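Local coordinates for protein putative nudix hydrolase family member (Chromobacterium violaceum, PDB 3F13) that probably acts as a magnesium-dependent hydrolase of the Nudix family, whose members typically cleave nucleoside diphosphates linked to another moiety, at residues G44-G49 with S53-R58; R103-S108 with T112-F117. All coordinates share one frame; numbering follows the deposited sequence.

How the interactions relate
Both contacts join an element of the Nudix domain's mixed sheet to a segment only four residues further along the chain, yet they lie on opposite sides of the chain's centre, about 24 Å apart between centres. Interaction 1 ties strand 43-45 and the loop after it to helix 52-64; interaction 2 folds the loop before helix 118-132 against strand 103-107. Each is partly buried. The first is mainly polar: an arginine hydrogen bond and a water bridge accompany one buried alanine pair. The second has no hydrogen bond across it and relies on methyl groups and a thioether, its polar bonds lying within the loop or running to other elements.

Interaction 1 (G44-G49 with S53-R58); sequences GKANRG and SQALIR
Arg58 reaches back from helix 52-64 to the end of strand 43-45, and its path from CB to the guanidinium runs across the loop that follows the strand. CB points toward the 44-49 segment. With CG anti to the backbone N (chi1 166°) and the chain extended to CD, a bend at chi3 turns the head toward Lys45. NE and CZ lie beneath the amide oxygen of Asn47: OD1 stands 3.8 Å from Arg58 CZ, over one face but offset toward the rim. The amide and guanidinium planes are 19° apart, but only OD1 lies over the guanidinium, and the two side chains cross at about a right angle, without a hydrogen bond between them. Arg58 NH2, at the tip, donates to Lys45 O over 3.1 Å; the acceptor sits in the guanidinium plane, but the N-H...O angle of 144° makes the bond bent. NE also forms a salt bridge with Glu50, whose carboxylate accepts from the Asn47 backbone N as well, so one acid holds both arginine and loop.

Beside this polar edge, Ala55 CB packs 3.7 Å from Ala46 CA and 3.9 Å from Ala46 CB, a small apolar contact that brings helix and loop backbones close. A water donates to Gly49 O at 2.6 Å and to Gln54 OE1 at 2.8 Å; the same OE1 accepts from Leu51 N.

Residues 44-65 match the Nudix box, a loop leading into helix 52-64 as expected for the loop-helix-loop of this motif, which in relatives carries the magnesium-binding acids; Arg58 is the arginine of its pattern. Strand 43-45 pairs antiparallel with strand 16-25, while Leu56 packs on strands 16-25, 82-90 and 70-78, and Gln54, Ile57 and Arg58 meet the same helix of the second subunit.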
# COMPACT_ATOMS: atom_id res chain seq x y z
N GLY B 44 3.14 14.31 -4.53
CA GLY B 44 3.30 15.63 -3.90
C GLY B 44 4.18 15.60 -2.66
O GLY B 44 4.74 14.60 -2.32
N LYS B 45 4.27 16.74 -1.98
CA LYS B 45 5.11 16.81 -0.83
C LYS B 45 4.42 16.25 0.41
O LYS B 45 3.21 16.45 0.62
CB LYS B 45 5.52 18.27 -0.59
CG LYS B 45 6.73 18.42 0.29
CD LYS B 45 7.01 19.90 0.56
CE LYS B 45 7.86 20.06 1.79
NZ LYS B 45 8.82 21.21 1.62
N ALA B 46 5.19 15.55 1.23
CA ALA B 46 4.72 14.99 2.51
C ALA B 46 4.67 16.07 3.61
O ALA B 46 5.56 16.89 3.70
CB ALA B 46 5.65 13.90 2.94
N ASN B 47 3.65 16.06 4.46
CA ASN B 47 3.63 17.04 5.56
C ASN B 47 4.52 16.56 6.69
O ASN B 47 4.84 15.36 6.78
CB ASN B 47 2.21 17.23 6.10
CG ASN B 47 1.26 17.80 5.06
OD1 ASN B 47 0.13 17.33 4.94
ND2 ASN B 47 1.72 18.80 4.32
N ARG B 48 4.96 17.48 7.54
CA ARG B 48 5.65 17.08 8.76
C ARG B 48 4.80 16.07 9.52
O ARG B 48 3.58 16.19 9.57
CB ARG B 48 5.91 18.31 9.64
CG ARG B 48 7.05 19.20 9.17
CD ARG B 48 7.02 20.53 10.02
NE ARG B 48 7.91 21.54 9.48
CZ ARG B 48 7.53 22.42 8.56
NH1 ARG B 48 6.27 22.42 8.13
NH2 ARG B 48 8.39 23.31 8.10
N GLY B 49 5.41 15.05 10.10
CA GLY B 49 4.66 14.02 10.80
C GLY B 49 4.00 12.96 9.93
O GLY B 49 3.41 12.01 10.46
N SER B 53 4.32 7.39 2.35
CA SER B 53 3.30 6.45 1.89
C SER B 53 1.94 7.02 2.27
O SER B 53 0.99 6.84 1.53
CB SER B 53 3.50 5.09 2.52
OG SER B 53 3.63 5.23 3.92
N GLN B 54 1.86 7.80 3.36
CA GLN B 54 0.59 8.45 3.74
C GLN B 54 0.28 9.59 2.77
O GLN B 54 -0.85 9.77 2.31
CB GLN B 54 0.68 9.05 5.14
CG GLN B 54 0.59 8.04 6.23
CD GLN B 54 0.76 8.68 7.60
OE1 GLN B 54 1.88 8.87 8.07
NE2 GLN B 54 -0.36 9.03 8.23
N ALA B 55 1.29 10.39 2.52
CA ALA B 55 1.12 11.49 1.62
C ALA B 55 0.71 10.98 0.23
O ALA B 55 -0.10 11.59 -0.46
CB ALA B 55 2.41 12.28 1.58
N LEU B 56 1.26 9.84 -0.20
CA LEU B 56 0.93 9.36 -1.54
C LEU B 56 -0.60 9.12 -1.68
O LEU B 56 -1.23 9.55 -2.65
CB LEU B 56 1.69 8.07 -1.87
CG LEU B 56 1.61 7.90 -3.43
CD1 LEU B 56 1.89 9.29 -4.06
CD2 LEU B 56 2.51 6.92 -4.06
N ILE B 57 -1.17 8.42 -0.72
CA ILE B 57 -2.61 8.14 -0.78
C ILE B 57 -3.46 9.42 -0.79
O ILE B 57 -4.38 9.57 -1.58
CB ILE B 57 -3.04 7.20 0.37
CG1 ILE B 57 -2.29 5.88 0.26
CG2 ILE B 57 -4.53 6.96 0.28
CD1 ILE B 57 -2.35 5.05 1.58
N ARG B 58 -3.10 10.35 0.07
CA ARG B 58 -3.80 11.62 0.14
C ARG B 58 -3.70 12.36 -1.20
O ARG B 58 -4.71 12.80 -1.77
CB ARG B 58 -3.18 12.46 1.26
CG ARG B 58 -3.57 13.96 1.26
CD ARG B 58 -2.97 14.69 2.48
NE ARG B 58 -1.50 14.70 2.52
CZ ARG B 58 -0.74 15.46 1.74
NH1 ARG B 58 -1.32 16.26 0.84
NH2 ARG B 58 0.59 15.41 1.82
O HOH W 1 3.21 9.46 10.48

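Interaction 2 (R103-S108 with T112-F117)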
# COMPACT_ATOMS: atom_id res chain seq x y z
N ARG B 103 -5.40 18.50 -16.59
CA ARG B 103 -5.38 17.46 -17.61
C ARG B 103 -4.69 16.17 -17.14
O ARG B 103 -3.78 16.20 -16.32
CB ARG B 103 -4.73 18.01 -18.88
N ILE B 104 -5.15 15.04 -17.66
CA ILE B 104 -4.50 13.76 -17.38
C ILE B 104 -4.28 13.01 -18.69
O ILE B 104 -4.98 13.26 -19.68
CB ILE B 104 -5.33 12.86 -16.43
CG1 ILE B 104 -6.56 12.30 -17.14
CG2 ILE B 104 -5.71 13.60 -15.14
CD1 ILE B 104 -7.36 11.38 -16.25
N ALA B 105 -3.30 12.12 -18.71
CA ALA B 105 -3.05 11.29 -19.89
C ALA B 105 -2.28 10.03 -19.49
O ALA B 105 -2.06 9.78 -18.31
CB ALA B 105 -2.28 12.08 -20.95
N LEU B 106 -1.90 9.23 -20.48
CA LEU B 106 -1.28 7.93 -20.23
C LEU B 106 0.01 7.85 -21.01
O LEU B 106 0.08 8.28 -22.18
CB LEU B 106 -2.22 6.82 -20.69
CG LEU B 106 -3.54 6.86 -19.97
CD1 LEU B 106 -4.42 5.71 -20.44
CD2 LEU B 106 -3.26 6.78 -18.46
N VAL B 107 1.04 7.30 -20.39
CA VAL B 107 2.33 7.20 -21.04
C VAL B 107 2.71 5.73 -21.29
O VAL B 107 2.69 4.94 -20.36
CB VAL B 107 3.40 7.81 -20.17
CG1 VAL B 107 4.77 7.33 -20.64
CG2 VAL B 107 3.27 9.34 -20.15
N SER B 108 3.07 5.38 -22.53
CA SER B 108 3.33 3.95 -22.87
C SER B 108 4.80 3.54 -22.81
O SER B 108 5.13 2.34 -22.78
CB SER B 108 2.75 3.58 -24.26
N THR B 112 8.43 8.34 -24.56
CA THR B 112 7.26 8.96 -25.15
C THR B 112 7.55 10.37 -25.69
O THR B 112 8.44 11.08 -25.20
CB THR B 112 6.15 9.12 -24.13
OG1 THR B 112 5.07 9.85 -24.75
CG2 THR B 112 6.65 9.90 -22.93
N ASP B 113 6.77 10.75 -26.71
CA ASP B 113 6.81 12.06 -27.36
C ASP B 113 6.26 13.19 -26.51
O ASP B 113 6.52 14.38 -26.74
CB ASP B 113 5.94 11.98 -28.62
CG ASP B 113 6.64 11.28 -29.73
OD1 ASP B 113 7.90 11.30 -29.69
OD2 ASP B 113 5.96 10.70 -30.62
N MET B 114 5.45 12.80 -25.55
CA MET B 114 4.74 13.71 -24.69
C MET B 114 5.73 14.56 -23.92
O MET B 114 6.87 14.15 -23.64
CB MET B 114 3.81 12.88 -23.79
CG MET B 114 3.33 13.47 -22.50
SD MET B 114 1.86 12.54 -21.96
CE MET B 114 1.80 11.16 -23.08
N ASP B 115 5.30 15.77 -23.58
CA ASP B 115 6.16 16.71 -22.91
C ASP B 115 6.17 16.43 -21.41
O ASP B 115 5.45 17.06 -20.65
CB ASP B 115 5.66 18.12 -23.17
CG ASP B 115 6.69 19.18 -22.83
OD1 ASP B 115 7.74 18.83 -22.27
OD2 ASP B 115 6.44 20.36 -23.14
N LEU B 116 7.01 15.48 -20.99
CA LEU B 116 7.13 15.14 -19.55
C LEU B 116 8.12 15.98 -18.79
O LEU B 116 9.18 16.32 -19.29
CB LEU B 116 7.54 13.70 -19.39
CG LEU B 116 6.58 12.66 -19.94
CD1 LEU B 116 7.13 11.27 -19.58
CD2 LEU B 116 5.18 12.89 -19.35
N PHE B 117 7.79 16.30 -17.55
CA PHE B 117 8.80 16.81 -16.68
C PHE B 117 10.00 15.85 -16.67
O PHE B 117 9.84 14.63 -16.69
CB PHE B 117 8.25 17.01 -15.28
CG PHE B 117 9.17 17.77 -14.41
CD1 PHE B 117 9.20 19.17 -14.46
CD2 PHE B 117 10.08 17.11 -13.59
CE1 PHE B 117 10.09 19.88 -13.67
CE2 PHE B 117 10.97 17.81 -12.81
CZ PHE B 117 10.98 19.21 -12.84
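Val107 and Met114 provide the main contact between strand 103-107 and the loop that follows it, and the two side chains cross obliquely. The methionine arrives with its thioether end: Met114 CE lies 3.7 Å from Val107 CG2, and Met114 SD is 3.9 Å from that same methyl. Met114 CE also comes within 3.5 Å of Leu106 O, so the methyl abuts the strand backbone as well as the valine. Further back along the strand, Ala105 CB touches Met114 SD at 4.3 Å. A chi1 of 159° swings Met114 CG away from its own backbone N, which sends the chain out to the strand before a nearly eclipsed chi3 (9°), an unfavourable torsion, folds CE back toward Val107.

The two branches of Val107 divide the remaining contacts. Val107 CG1 meets Thr112 CG2 at 3.9 Å, the side chains lying at about a right angle, whereas Val107 CG2 adds Leu116 CD2 at 4.1 Å to its methionine contacts. Thr112, Met114 and Leu116 thus all direct side chains at the strand.

Two turns within the loop probably help set this spacing. Thr112 and Met114 form an ST turn: Met114 N donates to Thr112 OG1 over 3.1 Å in a nearly straight bond, at 170°. An inverse gamma turn centred on Asp115 follows, with a weak Leu116 N to Met114 O bond, and Phe117 takes the N-cap position of helix 118-132. In the mixed sheet of this Nudix domain, strand 103-107 is paired antiparallel with strand 28-33, whose Val31 packs against both Val107 and Met114.

Helix 118-132 contributes Leu124 against Val107 and Leu116, while its Arg121 donates through NH1 to Thr112 O. Asp115 also forms a salt bridge with Arg38, and the backbone of Tyr39 hydrogen-bonds to those of Asp115 and Phe117.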